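Local coordinates for gentamicin resistance protein (Enterococcus gallinarum, PDB 6CTZ) that probably transfers a phosphate from a guanine nucleotide to the 2''-hydroxyl of aminoglycoside antibiotics such as kanamycin, giving resistance to them, at residues 141-152 / 168-176. The protein carries 2 engineered substitutions. Residues are numbered along the deposited sequence; the frame is centred on the assembly and turned at random. Where two conformers were deposited one is given.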
loop_
_atom_site.group_PDB
_atom_site.type_symbol
_atom_site.label_atom_id
_atom_site.label_comp_id
_atom_site.label_asym_id
_atom_site.label_seq_id
_atom_site.Cartn_x
_atom_site.Cartn_y
_atom_site.Cartn_z
ATOM N N LEU A 141 10.383 5.702 10.691
ATOM C CA LEU A 141 10.715 4.517 9.907
ATOM C C LEU A 141 11.994 3.845 10.397
ATOM O O LEU A 141 12.102 2.613 10.350
ATOM C CB LEU A 141 10.799 4.880 8.424
ATOM C CG LEU A 141 10.930 3.711 7.456
ATOM C CD1 LEU A 141 9.884 2.650 7.765
ATOM C CD2 LEU A 141 10.799 4.208 6.024
ATOM N N LYS A 142 12.961 4.625 10.877
ATOM C CA LYS A 142 14.182 4.029 11.410
ATOM C C LYS A 142 13.872 3.109 12.585
ATOM O O LYS A 142 14.393 1.991 12.666
ATOM C CB LYS A 142 15.148 5.131 11.836
ATOM C CG LYS A 142 16.490 4.609 12.314
ATOM C CD LYS A 142 17.371 5.731 12.836
ATOM C CE LYS A 142 18.738 5.209 13.257
ATOM N NZ LYS A 142 19.652 6.307 13.696
ATOM N N ASN A 143 13.001 3.555 13.491
ATOM C CA ASN A 143 12.651 2.736 14.648
ATOM C C ASN A 143 11.832 1.510 14.246
ATOM O O ASN A 143 11.976 0.439 14.845
ATOM C CB ASN A 143 11.898 3.585 15.668
ATOM C CG ASN A 143 11.417 2.775 16.848
ATOM O OD1 ASN A 143 12.210 2.369 17.700
ATOM N ND2 ASN A 143 10.114 2.534 16.906
ATOM N N LYS A 144 10.969 1.646 13.236
ATOM C CA LYS A 144 10.199 0.498 12.763
ATOM C C LYS A 144 11.118 -0.587 12.208
ATOM O O LYS A 144 10.908 -1.780 12.452
ATOM C CB LYS A 144 9.200 0.954 11.700
ATOM C CG LYS A 144 8.278 -0.139 11.176
ATOM C CD LYS A 144 7.226 0.446 10.242
ATOM C CE LYS A 144 6.215 -0.607 9.813
ATOM N NZ LYS A 144 5.111 -0.024 8.994
ATOM N N ILE A 145 12.151 -0.186 11.464
ATOM C CA ILE A 145 13.075 -1.163 10.897
ATOM C C ILE A 145 13.956 -1.771 11.983
ATOM O O ILE A 145 14.318 -2.953 11.912
ATOM C CB ILE A 145 13.858 -0.509 9.745
ATOM C CG1 ILE A 145 12.900 -0.234 8.579
ATOM C CG2 ILE A 145 15.053 -1.374 9.316
ATOM C CD1 ILE A 145 13.415 0.761 7.548
ATOM N N LEU A 146 14.289 -0.995 13.016
ATOM C CA LEU A 146 15.007 -1.556 14.156
ATOM C C LEU A 146 14.198 -2.669 14.815
ATOM O O LEU A 146 14.720 -3.758 15.081
ATOM C CB LEU A 146 15.330 -0.450 15.158
ATOM C CG LEU A 146 16.014 -0.890 16.450
ATOM C CD1 LEU A 146 17.368 -1.509 16.152
ATOM C CD2 LEU A 146 16.152 0.286 17.405
ATOM N N LEU A 147 12.913 -2.411 15.078
ATOM C CA LEU A 147 12.052 -3.440 15.654
ATOM C C LEU A 147 11.947 -4.650 14.735
ATOM O O LEU A 147 11.934 -5.797 15.202
ATOM C CB LEU A 147 10.668 -2.861 15.937
ATOM C CG LEU A 147 10.622 -1.782 17.018
ATOM C CD1 LEU A 147 9.233 -1.177 17.107
ATOM C CD2 LEU A 147 11.043 -2.368 18.352
ATOM N N LEU A 148 11.870 -4.412 13.424
ATOM C CA LEU A 148 11.831 -5.516 12.473
ATOM C C LEU A 148 13.088 -6.369 12.566
ATOM O O LEU A 148 13.007 -7.599 12.578
ATOM C CB LEU A 148 11.651 -4.982 11.054
ATOM C CG LEU A 148 11.559 -6.030 9.946
ATOM C CD1 LEU A 148 10.288 -6.841 10.106
ATOM C CD2 LEU A 148 11.592 -5.366 8.581
ATOM N N SER A 149 14.260 -5.736 12.652
ATOM C CA SER A 149 15.499 -6.507 12.701
ATOM C C SER A 149 15.558 -7.400 13.934
ATOM O O SER A 149 16.142 -8.487 13.885
ATOM C CB SER A 149 16.711 -5.578 12.640
ATOM O OG SER A 149 16.884 -4.884 13.861
ATOM N N GLU A 150 14.951 -6.969 15.042
ATOM C CA GLU A 150 14.892 -7.822 16.225
ATOM C C GLU A 150 13.966 -9.013 16.004
ATOM O O GLU A 150 14.262 -10.129 16.447
ATOM C CB GLU A 150 14.455 -7.001 17.439
ATOM C CG GLU A 150 15.375 -5.831 17.748
ATOM C CD GLU A 150 14.822 -4.916 18.826
ATOM O OE1 GLU A 150 13.738 -5.218 19.367
ATOM O OE2 GLU A 150 15.472 -3.891 19.127
ATOM N N ALA A 151 12.842 -8.817 15.343
ATOM C CA ALA A 151 11.933 -9.886 15.076
ATOM C C ALA A 151 12.506 -10.902 14.136
ATOM O O ALA A 151 12.232 -12.058 14.236
ATOM C CB ALA A 151 10.626 -9.345 14.533
ATOM N N VAL A 152 13.315 -10.467 13.205
ATOM C CA VAL A 152 13.903 -11.336 12.234
ATOM C C VAL A 152 14.921 -12.258 12.909
ATOM O O VAL A 152 15.010 -13.410 12.621
ATOM C CB VAL A 152 14.469 -10.507 11.059
ATOM C CG1 VAL A 152 15.022 -11.359 9.949
ATOM C CG2 VAL A 152 13.354 -9.716 10.492
ATOM N N LEU A 168 20.977 -10.745 5.118
ATOM C CA LEU A 168 19.983 -9.902 5.768
ATOM C C LEU A 168 20.616 -8.962 6.787
ATOM O O LEU A 168 20.220 -7.798 6.889
ATOM C CB LEU A 168 18.886 -10.751 6.406
ATOM C CG LEU A 168 17.934 -11.439 5.430
ATOM C CD1 LEU A 168 16.918 -12.238 6.213
ATOM C CD2 LEU A 168 17.234 -10.426 4.529
ATOM N N THR A 169 21.577 -9.447 7.574
ATOM C CA THR A 169 22.247 -8.563 8.521
ATOM C C THR A 169 22.948 -7.418 7.801
ATOM O O THR A 169 22.912 -6.267 8.256
ATOM C CB THR A 169 23.243 -9.364 9.356
ATOM O OG1 THR A 169 22.537 -10.372 10.087
ATOM C CG2 THR A 169 23.985 -8.451 10.323
ATOM N N LEU A 170 23.585 -7.719 6.665
ATOM C CA LEU A 170 24.223 -6.688 5.853
ATOM C C LEU A 170 23.211 -5.642 5.403
ATOM O O LEU A 170 23.479 -4.439 5.467
ATOM C CB LEU A 170 24.877 -7.337 4.634
ATOM C CG LEU A 170 25.408 -6.384 3.560
ATOM C CD1 LEU A 170 26.540 -5.507 4.081
ATOM C CD2 LEU A 170 25.839 -7.167 2.336
ATOM N N ARG A 171 22.042 -6.088 4.935
ATOM C CA ARG A 171 21.030 -5.155 4.450
ATOM C C ARG A 171 20.504 -4.278 5.579
ATOM O O ARG A 171 20.371 -3.061 5.420
ATOM C CB ARG A 171 19.893 -5.917 3.767
ATOM C CG ARG A 171 20.339 -6.763 2.580
ATOM C CD ARG A 171 20.729 -5.889 1.397
ATOM N NE ARG A 171 19.557 -5.414 0.654
ATOM C CZ ARG A 171 19.621 -4.643 -0.430
ATOM N NH1 ARG A 171 20.797 -4.222 -0.893
ATOM N NH2 ARG A 171 18.507 -4.274 -1.049
ATOM N N PHE A 172 20.199 -4.879 6.731
ATOM C CA PHE A 172 19.760 -4.085 7.875
ATOM C C PHE A 172 20.835 -3.088 8.294
ATOM O O PHE A 172 20.542 -1.913 8.540
ATOM C CB PHE A 172 19.374 -4.994 9.041
ATOM C CG PHE A 172 17.980 -5.551 8.950
ATOM C CD1 PHE A 172 16.872 -4.747 9.179
ATOM C CD2 PHE A 172 17.780 -6.889 8.655
ATOM C CE1 PHE A 172 15.586 -5.274 9.108
ATOM C CE2 PHE A 172 16.500 -7.420 8.585
ATOM C CZ PHE A 172 15.402 -6.604 8.806
ATOM N N GLN A 173 22.091 -3.538 8.375
ATOM C CA GLN A 173 23.152 -2.627 8.786
ATOM C C GLN A 173 23.398 -1.538 7.749
ATOM O O GLN A 173 23.663 -0.386 8.113
ATOM C CB GLN A 173 24.431 -3.395 9.118
ATOM C CG GLN A 173 24.313 -4.231 10.385
ATOM C CD GLN A 173 23.605 -3.491 11.507
ATOM O OE1 GLN A 173 22.450 -3.779 11.824
ATOM N NE2 GLN A 173 24.293 -2.527 12.108
ATOM N N SER A 174 23.298 -1.866 6.459
ATOM C CA SER A 174 23.495 -0.849 5.430
ATOM C C SER A 174 22.457 0.261 5.541
ATOM O O SER A 174 22.769 1.441 5.326
ATOM C CB SER A 174 23.473 -1.488 4.042
ATOM O OG SER A 174 24.640 -2.266 3.832
ATOM N N TYR A 175 21.219 -0.091 5.883
ATOM C CA TYR A 175 20.221 0.942 6.128
ATOM C C TYR A 175 20.527 1.688 7.421
ATOM O O TYR A 175 20.643 2.919 7.426
ATOM C CB TYR A 175 18.811 0.338 6.173
ATOM C CG TYR A 175 17.769 1.346 6.606
ATOM C CD1 TYR A 175 17.247 2.264 5.702
ATOM C CD2 TYR A 175 17.343 1.409 7.925
ATOM C CE1 TYR A 175 16.313 3.206 6.097
ATOM C CE2 TYR A 175 16.421 2.347 8.333
ATOM C CZ TYR A 175 15.898 3.238 7.414
ATOM O OH TYR A 175 14.973 4.177 7.814
ATOM N N MET A 176 20.684 0.949 8.525
ATOM C CA MET A 176 20.686 1.570 9.846
ATOM C C MET A 176 21.887 2.482 10.069
ATOM O O MET A 176 21.772 3.476 10.796
ATOM C CB MET A 176 20.615 0.500 10.941
ATOM C CG MET A 176 19.284 -0.252 10.991
ATOM S SD MET A 176 17.840 0.740 11.465
ATOM C CE MET A 176 18.431 1.528 12.956
#
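F172 is a knob in a hole formed by I145, L148, S149 and V152, between antiparallel helices whose axes come within 10.9 Å at 159°. Two CH-pi contacts define the aromatic part. In one, S149 CB lies over a face of the F172 ring, 3.8 Å from its centroid; in the other, I145 CD1 stands over the Y175 ring, 3.5 Å from Y175 CE2 and equally close to CZ, and the two side chains cross at about a right angle.

Plain apolar contacts extend this core. I145 CG2 meets the edge of the F172 ring in plane. M176 is bent at its second and third torsions, which folds M176 CE back against the extended chain of K142, 3.7 Å from K142 CG. Toward the other end, V152 CG1 faces L168 CD1 at 4.3 Å.

Side-chain hydrogen bonds stay within each helix. In 141-152, S149 OG lies between the backbone N and the carbonyl carbon (chi1 73°), which lets it reach L146 O at 2.7 Å, an acceptor shared with E150 N.

Helix 251-276 packs against both partners: L141, L148 and V152 rest on it, F172 stacks with F264, and R171 hydrogen-bonds S259 and T263. Helix 179-182 adjoins Y175 and K142, in the helical part of the kinase-like fold.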